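Local coordinates for protein galectin (Ovis aries, PDB 6N44) that probably binds carbohydrates of the beta-galactoside type as a galectin, and has an oligomeric assembly that is critical for its anti-parasitic activity in sheep, at residues Q39-T44 / G50-R55; V64-T67 / S72-K75; Q93-V96 / Y101-F104. All blocks are in the same frame, centred on the assembly; numbering follows the deposited sequence.

Contact 1. Residues Q39-T44 / G50-R55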
ATOM      1  N   GLN A  39      -4.242   3.292 -19.645  1.00  9.45           N
ATOM      2  CA  GLN A  39      -4.569   1.879 -19.518  1.00 12.41           C
ATOM      3  C   GLN A  39      -3.555   1.174 -18.628  1.00 10.99           C
ATOM      4  O   GLN A  39      -2.349   1.265 -18.877  1.00 11.53           O
ATOM      5  CB  GLN A  39      -4.613   1.189 -20.887  1.00  9.85           C
ATOM      6  CG  GLN A  39      -5.015  -0.271 -20.764  1.00 11.81           C
ATOM      7  CD  GLN A  39      -5.266  -0.882 -22.111  1.00 18.96           C
ATOM      8  OE1 GLN A  39      -6.314  -0.654 -22.709  1.00 17.53           O
ATOM      9  NE2 GLN A  39      -4.298  -1.632 -22.613  1.00 15.84           N
ATOM     10  N   VAL A  40      -4.037   0.477 -17.600  1.00  9.18           N
ATOM     11  CA  VAL A  40      -3.172  -0.268 -16.679  1.00 11.86           C
ATOM     12  C   VAL A  40      -3.631  -1.718 -16.641  1.00 10.27           C
ATOM     13  O   VAL A  40      -4.785  -2.002 -16.294  1.00 10.31           O
ATOM     14  CB  VAL A  40      -3.164   0.320 -15.255  1.00 10.06           C
ATOM     15  CG1 VAL A  40      -2.236  -0.507 -14.350  1.00  5.54           C
ATOM     16  CG2 VAL A  40      -2.731   1.786 -15.261  1.00  9.79           C
ATOM     17  N   ASP A  41      -2.723  -2.632 -16.969  1.00 12.39           N
ATOM     18  CA  ASP A  41      -3.018  -4.059 -16.998  1.00 12.05           C
ATOM     19  C   ASP A  41      -2.255  -4.744 -15.875  1.00 13.63           C
ATOM     20  O   ASP A  41      -1.019  -4.692 -15.830  1.00 11.00           O
ATOM     21  CB  ASP A  41      -2.640  -4.699 -18.342  1.00 12.04           C
ATOM     22  CG  ASP A  41      -3.671  -4.428 -19.436  1.00 18.09           C
ATOM     23  OD1 ASP A  41      -4.719  -3.826 -19.122  1.00 18.96           O
ATOM     24  OD2 ASP A  41      -3.443  -4.828 -20.608  1.00 16.75           O
ATOM     25  N   PHE A  42      -2.996  -5.389 -14.985  1.00 10.30           N
ATOM     26  CA  PHE A  42      -2.445  -6.421 -14.112  1.00 12.62           C
ATOM     27  C   PHE A  42      -2.669  -7.732 -14.855  1.00 11.26           C
ATOM     28  O   PHE A  42      -3.747  -8.328 -14.788  1.00 11.75           O
ATOM     29  CB  PHE A  42      -3.128  -6.408 -12.750  1.00  9.20           C
ATOM     30  CG  PHE A  42      -2.849  -5.164 -11.927  1.00 12.50           C
ATOM     31  CD1 PHE A  42      -3.468  -3.959 -12.217  1.00  9.99           C
ATOM     32  CD2 PHE A  42      -1.969  -5.213 -10.853  1.00  9.40           C
ATOM     33  CE1 PHE A  42      -3.216  -2.822 -11.438  1.00 12.41           C
ATOM     34  CE2 PHE A  42      -1.707  -4.082 -10.088  1.00 10.85           C
ATOM     35  CZ  PHE A  42      -2.335  -2.889 -10.376  1.00  8.59           C
ATOM     36  N   GLY A  43      -1.655  -8.164 -15.614  1.00 14.21           N
ATOM     37  CA  GLY A  43      -1.775  -9.287 -16.519  1.00 14.50           C
ATOM     38  C   GLY A  43      -0.986 -10.509 -16.064  1.00 18.72           C
ATOM     39  O   GLY A  43      -0.175 -10.460 -15.137  1.00 14.84           O
ATOM     40  N   THR A  44      -1.253 -11.638 -16.738  1.00 22.15           N
ATOM     41  CA  THR A  44      -0.601 -12.895 -16.373  1.00 18.72           C
ATOM     42  C   THR A  44       0.769 -13.052 -17.011  1.00 24.00           C
ATOM     43  O   THR A  44       1.514 -13.954 -16.615  1.00 33.28           O
ATOM     44  CB  THR A  44      -1.454 -14.115 -16.749  1.00 23.46           C
ATOM     45  OG1 THR A  44      -1.730 -14.107 -18.157  1.00 27.77           O
ATOM     46  CG2 THR A  44      -2.757 -14.136 -15.958  1.00 19.97           C
ATOM     47  N   GLY A  50      -3.092 -13.558 -23.598  1.00 32.73           N
ATOM     48  CA  GLY A  50      -3.139 -14.244 -22.321  1.00 28.92           C
ATOM     49  C   GLY A  50      -4.062 -13.537 -21.337  1.00 21.51           C
ATOM     50  O   GLY A  50      -4.523 -12.418 -21.561  1.00 21.28           O
ATOM     51  N   ASP A  51      -4.332 -14.208 -20.218  1.00 19.08           N
ATOM     52  CA  ASP A  51      -5.317 -13.701 -19.272  1.00 22.03           C
ATOM     53  C   ASP A  51      -4.905 -12.343 -18.714  1.00 19.16           C
ATOM     54  O   ASP A  51      -3.717 -12.051 -18.548  1.00 16.74           O
ATOM     55  CB  ASP A  51      -5.523 -14.698 -18.129  1.00 24.32           C
ATOM     56  CG  ASP A  51      -6.293 -15.942 -18.567  1.00 34.26           C
ATOM     57  OD1 ASP A  51      -7.051 -15.857 -19.557  1.00 30.29           O
ATOM     58  OD2 ASP A  51      -6.152 -16.998 -17.911  1.00 42.88           O
ATOM     59  N   ILE A  52      -5.899 -11.491 -18.475  1.00 13.69           N
ATOM     60  CA  ILE A  52      -5.687 -10.220 -17.795  1.00 14.41           C
ATOM     61  C   ILE A  52      -6.672 -10.165 -16.638  1.00 16.21           C
ATOM     62  O   ILE A  52      -7.840  -9.778 -16.815  1.00 14.23           O
ATOM     63  CB  ILE A  52      -5.853  -9.007 -18.728  1.00 16.57           C
ATOM     64  CG1 ILE A  52      -4.880  -9.093 -19.909  1.00 14.19           C
ATOM     65  CG2 ILE A  52      -5.653  -7.682 -17.927  1.00  9.42           C
ATOM     66  CD1 ILE A  52      -4.978  -7.893 -20.876  1.00 15.75           C
ATOM     67  N   PRO A  53      -6.238 -10.559 -15.446  1.00 11.87           N
ATOM     68  CA  PRO A  53      -7.100 -10.463 -14.262  1.00 14.64           C
ATOM     69  C   PRO A  53      -7.731  -9.097 -14.050  1.00 13.18           C
ATOM     70  O   PRO A  53      -8.875  -9.024 -13.578  1.00 11.19           O
ATOM     71  CB  PRO A  53      -6.135 -10.820 -13.126  1.00 11.91           C
ATOM     72  CG  PRO A  53      -5.189 -11.781 -13.764  1.00 12.71           C
ATOM     73  CD  PRO A  53      -4.972 -11.244 -15.160  1.00 11.96           C
ATOM     74  N   PHE A  54      -7.038  -8.003 -14.376  1.00 12.77           N
ATOM     75  CA  PHE A  54      -7.585  -6.681 -14.071  1.00 12.23           C
ATOM     76  C   PHE A  54      -7.010  -5.663 -15.045  1.00 11.71           C
ATOM     77  O   PHE A  54      -5.810  -5.365 -15.005  1.00 12.26           O
ATOM     78  CB  PHE A  54      -7.287  -6.296 -12.623  1.00  9.94           C
ATOM     79  CG  PHE A  54      -7.714  -4.901 -12.249  1.00 13.18           C
ATOM     80  CD1 PHE A  54      -8.934  -4.388 -12.676  1.00 12.15           C
ATOM     81  CD2 PHE A  54      -6.899  -4.103 -11.439  1.00 12.98           C
ATOM     82  CE1 PHE A  54      -9.337  -3.111 -12.307  1.00 11.43           C
ATOM     83  CE2 PHE A  54      -7.287  -2.803 -11.080  1.00 10.56           C
ATOM     84  CZ  PHE A  54      -8.508  -2.311 -11.516  1.00 11.55           C
ATOM     85  N   ARG A  55      -7.868  -5.117 -15.900  1.00 10.72           N
ATOM     86  CA  ARG A  55      -7.525  -3.988 -16.753  1.00 10.81           C
ATOM     87  C   ARG A  55      -8.294  -2.770 -16.270  1.00 10.76           C
ATOM     88  O   ARG A  55      -9.512  -2.835 -16.065  1.00 14.34           O
ATOM     89  CB  ARG A  55      -7.846  -4.253 -18.236  1.00  9.92           C
ATOM     90  CG  ARG A  55      -7.868  -2.969 -19.092  1.00 13.08           C
ATOM     91  CD  ARG A  55      -7.938  -3.226 -20.619  1.00 13.30           C
ATOM     92  NE  ARG A  55      -6.725  -3.876 -21.095  1.00 16.32           N
ATOM     93  CZ  ARG A  55      -6.495  -4.214 -22.360  1.00 18.30           C
ATOM     94  NH1 ARG A  55      -7.398  -3.959 -23.301  1.00 16.32           N
ATOM     95  NH2 ARG A  55      -5.349  -4.799 -22.680  1.00 16.61           N
TER
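The guanidinium of Arg-55 is covered on one face by the amide of Gln-39 and gripped at its edge by the carboxylate of Asp-41. The Gln-39 and Arg-55 planes are stacked 17° apart; Gln-39 NE2 sits 3.3 Å from Arg-55 NH2, offset toward the rim, two donors in contact and not a bond. Asp-41 lies almost in the guanidinium plane and makes a bidentate, side-on salt bridge: OD1 takes Arg-55 NE and OD2 takes Arg-55 NH2, each on its syn lone pair and each at 2.8 Å. A bend at chi3 (-66°) turns the end of the arginine toward Asp-41 and Gln-39, and the two bonds to Asp-41 should restrain the rotation of the guanidinium. The CD1 methyl of Ile-52 packs 3.4 Å from Asp-41 OD2.

On the other side of the sheet the Phe-42 and Phe-54 rings lie near parallel (23°) but slid apart, touching at Phe-42 CD1 and Phe-54 CD2 (3.5 Å), with Phe-54 O in plane at the edge of the Phe-42 ring. Phe-42 N donates to Phe-54 O at 2.8 Å; the return bond from Phe-54 N to Phe-42 O is weak. Toward the hairpin end, Asp-51 O accepts from both Thr-44 N and Thr-44 OG1, the latter at 2.9 Å. The hairpin lies in the galectin beta-sandwich sheet that carries the sugar site, where Arg-55 binds beta-D-galactose.

Contact 2. Residues V64-T67 / S72-K75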
ATOM      1  N   VAL A  64     -13.396   2.230 -17.410  1.00 13.52           N
ATOM      2  CA  VAL A  64     -13.888   0.877 -17.632  1.00 13.12           C
ATOM      3  C   VAL A  64     -12.892  -0.109 -17.029  1.00 14.43           C
ATOM      4  O   VAL A  64     -11.684  -0.008 -17.279  1.00 14.98           O
ATOM      5  CB  VAL A  64     -14.113   0.589 -19.128  1.00 14.11           C
ATOM      6  CG1 VAL A  64     -14.631  -0.838 -19.311  1.00 14.93           C
ATOM      7  CG2 VAL A  64     -15.086   1.606 -19.718  1.00 17.14           C
ATOM      8  N   MET A  65     -13.393  -1.059 -16.240  1.00 14.02           N
ATOM      9  CA  MET A  65     -12.570  -2.127 -15.686  1.00 16.94           C
ATOM     10  C   MET A  65     -13.147  -3.473 -16.093  1.00 16.66           C
ATOM     11  O   MET A  65     -14.366  -3.652 -16.098  1.00 17.26           O
ATOM     12  CB  MET A  65     -12.483  -2.029 -14.163  1.00 14.27           C
ATOM     13  CG  MET A  65     -11.859  -0.703 -13.690  1.00 11.71           C
ATOM     14  SD  MET A  65     -11.993  -0.455 -11.915  1.00 19.68           S
ATOM     15  CE  MET A  65     -13.712   0.036 -11.736  1.00 18.30           C
ATOM     16  N   ASN A  66     -12.279  -4.424 -16.416  1.00 13.59           N
ATOM     17  CA  ASN A  66     -12.757  -5.716 -16.887  1.00 17.15           C
ATOM     18  C   ASN A  66     -11.673  -6.760 -16.683  1.00 15.14           C
ATOM     19  O   ASN A  66     -10.551  -6.450 -16.277  1.00 15.51           O
ATOM     20  CB  ASN A  66     -13.180  -5.642 -18.354  1.00 16.07           C
ATOM     21  CG  ASN A  66     -14.324  -6.577 -18.672  1.00 20.68           C
ATOM     22  OD1 ASN A  66     -14.614  -7.503 -17.911  1.00 18.20           O
ATOM     23  ND2 ASN A  66     -14.991  -6.337 -19.801  1.00 17.93           N
ATOM     24  N   THR A  67     -12.022  -8.004 -16.999  1.00 14.65           N
ATOM     25  CA  THR A  67     -11.159  -9.162 -16.873  1.00 13.50           C
ATOM     26  C   THR A  67     -11.203  -9.942 -18.177  1.00 18.87           C
ATOM     27  O   THR A  67     -12.285 -10.177 -18.728  1.00 16.63           O
ATOM     28  CB  THR A  67     -11.608 -10.073 -15.720  1.00 13.15           C
ATOM     29  OG1 THR A  67     -11.505  -9.364 -14.475  1.00 15.93           O
ATOM     30  CG2 THR A  67     -10.760 -11.319 -15.671  1.00 15.28           C
ATOM     31  N   SER A  72     -11.800 -14.350 -23.421  1.00 21.39           N
ATOM     32  CA  SER A  72     -13.102 -13.698 -23.313  1.00 21.91           C
ATOM     33  C   SER A  72     -13.047 -12.540 -22.320  1.00 24.21           C
ATOM     34  O   SER A  72     -12.678 -12.735 -21.157  1.00 22.02           O
ATOM     35  CB  SER A  72     -14.175 -14.709 -22.893  1.00 24.44           C
ATOM     36  OG  SER A  72     -15.442 -14.079 -22.770  1.00 29.11           O
ATOM     37  N   TRP A  73     -13.435 -11.343 -22.770  1.00 17.81           N
ATOM     38  CA  TRP A  73     -13.667 -10.236 -21.851  1.00 20.54           C
ATOM     39  C   TRP A  73     -15.009 -10.426 -21.154  1.00 25.35           C
ATOM     40  O   TRP A  73     -15.978 -10.883 -21.764  1.00 25.01           O
ATOM     41  CB  TRP A  73     -13.647  -8.882 -22.577  1.00 14.96           C
ATOM     42  CG  TRP A  73     -12.282  -8.401 -22.968  1.00 20.32           C
ATOM     43  CD1 TRP A  73     -11.742  -8.403 -24.222  1.00 19.03           C
ATOM     44  CD2 TRP A  73     -11.275  -7.852 -22.099  1.00 19.33           C
ATOM     45  NE1 TRP A  73     -10.469  -7.884 -24.194  1.00 17.70           N
ATOM     46  CE2 TRP A  73     -10.154  -7.546 -22.903  1.00 20.57           C
ATOM     47  CE3 TRP A  73     -11.214  -7.589 -20.725  1.00 20.84           C
ATOM     48  CZ2 TRP A  73      -8.980  -6.995 -22.377  1.00 17.32           C
ATOM     49  CZ3 TRP A  73     -10.044  -7.040 -20.199  1.00 13.67           C
ATOM     50  CH2 TRP A  73      -8.944  -6.747 -21.031  1.00 16.24           C
ATOM     51  N   GLY A  74     -15.060 -10.078 -19.870  1.00 18.79           N
ATOM     52  CA  GLY A  74     -16.255 -10.234 -19.067  1.00 16.60           C
ATOM     53  C   GLY A  74     -17.159  -9.017 -19.091  1.00 19.94           C
ATOM     54  O   GLY A  74     -17.104  -8.177 -19.991  1.00 19.64           O
ATOM     55  N   LYS A  75     -18.010  -8.927 -18.070  1.00 21.35           N
ATOM     56  CA  LYS A  75     -18.936  -7.807 -17.938  1.00 19.69           C
ATOM     57  C   LYS A  75     -18.203  -6.581 -17.390  1.00 22.27           C
ATOM     58  O   LYS A  75     -17.601  -6.641 -16.314  1.00 26.02           O
ATOM     59  CB  LYS A  75     -20.091  -8.208 -17.022  1.00 26.87           C
ATOM     60  CG  LYS A  75     -21.051  -7.068 -16.696  1.00 37.59           C
ATOM     61  CD  LYS A  75     -22.383  -7.599 -16.157  1.00 45.96           C
ATOM     62  CE  LYS A  75     -23.487  -6.546 -16.219  1.00 47.54           C
ATOM     63  NZ  LYS A  75     -23.341  -5.525 -15.138  1.00 45.86           N
TER
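Asn-66 ND2 donates to Gly-74 O at 2.8 Å, and Gly-74 N returns a bond to Thr-67 O at 3.0 Å, so that one glycine holds two successive residues of the facing strand. These two bonds tie strands 62-69 and 72-80 of a beta hairpin together, part of the galactose-binding sheet of the galectin fold. They differ in character. The Gly-74 N-H arrives nearly head-on to the Thr-67 carbonyl, with a C=O...N angle of 166°, whereas the Asn-66 amide keeps its acceptor in its own plane but stands well above the plane of the Gly-74 carbonyl.

The other end of the Asn-66 amide is engaged too: OD1 accepts from Thr-67 N at 2.8 Å and has a weak bond from Arg-116. With a chi1 of -148°, away from the usual staggered values, the side chain reaches Gly-74 while OD1 turns back to the N-H of the following residue, Thr-67, which it meets at a steep C=O...N angle of 97°. These partners probably fix the amide of a residue that binds beta-D-galactose, beside Glu-76 of the same site. Thr-67 OG1 bonds to Pro-53 O on the neighbouring, preceding strand 52-59.

Packing is supplied by Trp-73, whose side chain also touches Arg-55. The CE3-CZ3 edge of its indole is turned to the backbone of the 64-67 strand, with Asn-66 C and Thr-67 N in the ring plane. Next to this, Trp-73 CE3 approaches Asn-66 CB to 3.6 Å.

Contact 3. Residues Q93-V96 / Y101-F104; sequences QFLV and YQVF
Backbone hydrogen bonds join Gln-93 with Phe-104 and Leu-95 with Gln-102, each as a reciprocal antiparallel pair. All four are short and fairly straight: Gln-93 N to Phe-104 O is 2.8 Å with an N-H...O angle of 178°. At the alternate, non-hydrogen-bonded pairs, CA-H...O contacts bring further atoms to the same carbonyls, the nearest being Tyr-101 CA to Leu-95 O at 3.2 Å.

Apolar contacts fill the face of Phe-94, Val-96, Tyr-101 and Val-103. Val-103 CG2, turned anti to its carbonyl carbon, lies 3.8 Å from Phe-94 CD2, the two side chains running alongside each other. Val-96 likewise lies beside Tyr-101, its CG2 methyl 3.7 Å from Tyr-101 CD2. The rings continue into the sandwich interior, where Tyr-101 stacks on Phe-54 and Phe-94 meets Phe-42 and Phe-56 edge-to-face.

The other face mixes polar and apolar groups. Leu-95 CD2 rests 3.8 Å from Gln-102 OE1, and Leu-95 CB lies at the edge of the Phe-104 ring. The amide nitrogens bond outside the pair: Gln-93 NE2 to Cys-19 O of the second subunit, Gln-102 NE2 to Glu-100. Leu-95 also packs on Leu-95 of the second subunit, and Phe-104 on its Val-18. This hairpin therefore has an apolar side, rich in aromatic rings, turned into the beta-sandwich core and a mixed polar and apolar side that contributes to the contact with the second subunit.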
ATOM      1  N   GLN A  93      -3.152   5.325  -7.683  1.00  8.29           N
ATOM      2  CA  GLN A  93      -2.758   4.236  -6.792  1.00  9.88           C
ATOM      3  C   GLN A  93      -3.692   3.047  -6.936  1.00 12.30           C
ATOM      4  O   GLN A  93      -4.919   3.212  -6.908  1.00 12.04           O
ATOM      5  CB  GLN A  93      -2.775   4.675  -5.327  1.00 10.29           C
ATOM      6  CG  GLN A  93      -1.635   5.561  -4.900  1.00 12.67           C
ATOM      7  CD  GLN A  93      -1.846   6.035  -3.479  1.00 17.18           C
ATOM      8  OE1 GLN A  93      -2.743   6.849  -3.215  1.00 13.95           O
ATOM      9  NE2 GLN A  93      -1.063   5.483  -2.542  1.00 14.44           N
ATOM     10  N   PHE A  94      -3.110   1.849  -7.018  1.00  7.55           N
ATOM     11  CA  PHE A  94      -3.854   0.605  -6.898  1.00  8.83           C
ATOM     12  C   PHE A  94      -3.419  -0.093  -5.626  1.00  9.16           C
ATOM     13  O   PHE A  94      -2.224  -0.315  -5.404  1.00 10.31           O
ATOM     14  CB  PHE A  94      -3.633  -0.329  -8.102  1.00  7.70           C
ATOM     15  CG  PHE A  94      -4.098   0.241  -9.408  1.00  8.25           C
ATOM     16  CD1 PHE A  94      -3.248   1.022 -10.178  1.00 10.52           C
ATOM     17  CD2 PHE A  94      -5.381   0.002  -9.863  1.00  8.70           C
ATOM     18  CE1 PHE A  94      -3.663   1.559 -11.400  1.00 11.22           C
ATOM     19  CE2 PHE A  94      -5.816   0.532 -11.083  1.00 10.67           C
ATOM     20  CZ  PHE A  94      -4.949   1.313 -11.857  1.00 10.48           C
ATOM     21  N   LEU A  95      -4.389  -0.444  -4.805  1.00  9.65           N
ATOM     22  CA  LEU A  95      -4.171  -1.187  -3.576  1.00 10.78           C
ATOM     23  C   LEU A  95      -4.738  -2.582  -3.766  1.00 10.43           C
ATOM     24  O   LEU A  95      -5.945  -2.729  -3.967  1.00 13.51           O
ATOM     25  CB  LEU A  95      -4.853  -0.473  -2.409  1.00  9.88           C
ATOM     26  CG  LEU A  95      -4.611  -1.048  -1.022  1.00 15.44           C
ATOM     27  CD1 LEU A  95      -3.115  -1.126  -0.716  1.00 13.85           C
ATOM     28  CD2 LEU A  95      -5.362  -0.172  -0.007  1.00 22.04           C
ATOM     29  N   VAL A  96      -3.875  -3.597  -3.724  1.00  8.96           N
ATOM     30  CA  VAL A  96      -4.319  -4.980  -3.860  1.00 12.47           C
ATOM     31  C   VAL A  96      -4.592  -5.540  -2.464  1.00 12.00           C
ATOM     32  O   VAL A  96      -3.697  -5.598  -1.612  1.00 11.51           O
ATOM     33  CB  VAL A  96      -3.292  -5.837  -4.620  1.00  8.77           C
ATOM     34  CG1 VAL A  96      -3.873  -7.198  -4.927  1.00 11.02           C
ATOM     35  CG2 VAL A  96      -2.862  -5.138  -5.912  1.00 10.71           C
ATOM     36  N   TYR A 101      -9.171  -4.980  -5.713  1.00 12.31           N
ATOM     37  CA  TYR A 101      -8.307  -3.822  -5.903  1.00 10.68           C
ATOM     38  C   TYR A 101      -9.070  -2.580  -5.485  1.00 12.87           C
ATOM     39  O   TYR A 101     -10.258  -2.446  -5.794  1.00 13.04           O
ATOM     40  CB  TYR A 101      -7.885  -3.647  -7.362  1.00  8.95           C
ATOM     41  CG  TYR A 101      -7.233  -4.842  -8.000  1.00 11.01           C
ATOM     42  CD1 TYR A 101      -8.000  -5.862  -8.550  1.00 11.72           C
ATOM     43  CD2 TYR A 101      -5.851  -4.932  -8.086  1.00  7.75           C
ATOM     44  CE1 TYR A 101      -7.401  -6.960  -9.149  1.00 10.14           C
ATOM     45  CE2 TYR A 101      -5.247  -6.015  -8.688  1.00 13.49           C
ATOM     46  CZ  TYR A 101      -6.025  -7.027  -9.220  1.00 11.23           C
ATOM     47  OH  TYR A 101      -5.411  -8.120  -9.806  1.00 14.28           O
ATOM     48  N   GLN A 102      -8.379  -1.660  -4.810  1.00  9.26           N
ATOM     49  CA  GLN A 102      -8.920  -0.337  -4.529  1.00 11.37           C
ATOM     50  C   GLN A 102      -8.129   0.689  -5.334  1.00  9.43           C
ATOM     51  O   GLN A 102      -6.902   0.598  -5.433  1.00 11.36           O
ATOM     52  CB  GLN A 102      -8.864  -0.006  -3.034  1.00 10.62           C
ATOM     53  CG  GLN A 102      -9.544  -1.027  -2.114  1.00 13.90           C
ATOM     54  CD  GLN A 102      -9.760  -0.486  -0.691  1.00 18.32           C
ATOM     55  OE1 GLN A 102      -9.114   0.473  -0.282  1.00 15.24           O
ATOM     56  NE2 GLN A 102     -10.687  -1.093   0.048  1.00 16.34           N
ATOM     57  N   VAL A 103      -8.831   1.650  -5.924  1.00  8.21           N
ATOM     58  CA  VAL A 103      -8.218   2.627  -6.812  1.00  8.94           C
ATOM     59  C   VAL A 103      -8.375   4.007  -6.194  1.00 11.38           C
ATOM     60  O   VAL A 103      -9.477   4.392  -5.780  1.00 13.80           O
ATOM     61  CB  VAL A 103      -8.833   2.582  -8.225  1.00 12.54           C
ATOM     62  CG1 VAL A 103      -8.072   3.520  -9.174  1.00 15.04           C
ATOM     63  CG2 VAL A 103      -8.833   1.158  -8.758  1.00 12.45           C
ATOM     64  N   PHE A 104      -7.272   4.745  -6.147  1.00  9.99           N
ATOM     65  CA  PHE A 104      -7.217   6.110  -5.656  1.00  9.46           C
ATOM     66  C   PHE A 104      -6.544   6.969  -6.711  1.00 12.01           C
ATOM     67  O   PHE A 104      -5.617   6.522  -7.395  1.00 11.80           O
ATOM     68  CB  PHE A 104      -6.420   6.226  -4.334  1.00 12.18           C
ATOM     69  CG  PHE A 104      -6.961   5.384  -3.223  1.00 10.67           C
ATOM     70  CD1 PHE A 104      -7.742   5.952  -2.221  1.00 13.28           C
ATOM     71  CD2 PHE A 104      -6.699   4.022  -3.181  1.00 11.55           C
ATOM     72  CE1 PHE A 104      -8.241   5.172  -1.174  1.00 12.61           C
ATOM     73  CE2 PHE A 104      -7.197   3.231  -2.146  1.00 11.86           C
ATOM     74  CZ  PHE A 104      -7.980   3.820  -1.144  1.00 10.04           C
TER

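How the contacts relate
Contacts 1 and 2 are neighbours in one sheet, their centres about 10 Å apart, and strands 52-59 and 62-69 join them: Arg-55 N lies 3.0 Å from Asn-66 O, a probable hydrogen bond. Together they bring two galactose-binding residues close, the side chains of Arg-55 and Asn-66 being about 6 Å apart. Contact 3 belongs to the facing sheet, its centre about 14 Å from that of contact 1. The two meet through aromatic rings in the sandwich core, where Phe-54 CD2 comes within 3.5 Å of Tyr-101 CG. Contact 2 does not touch contact 3, nearest atoms being about 5 Å apart and centres about 17 Å. The core thus lies between sugar site and dimer face.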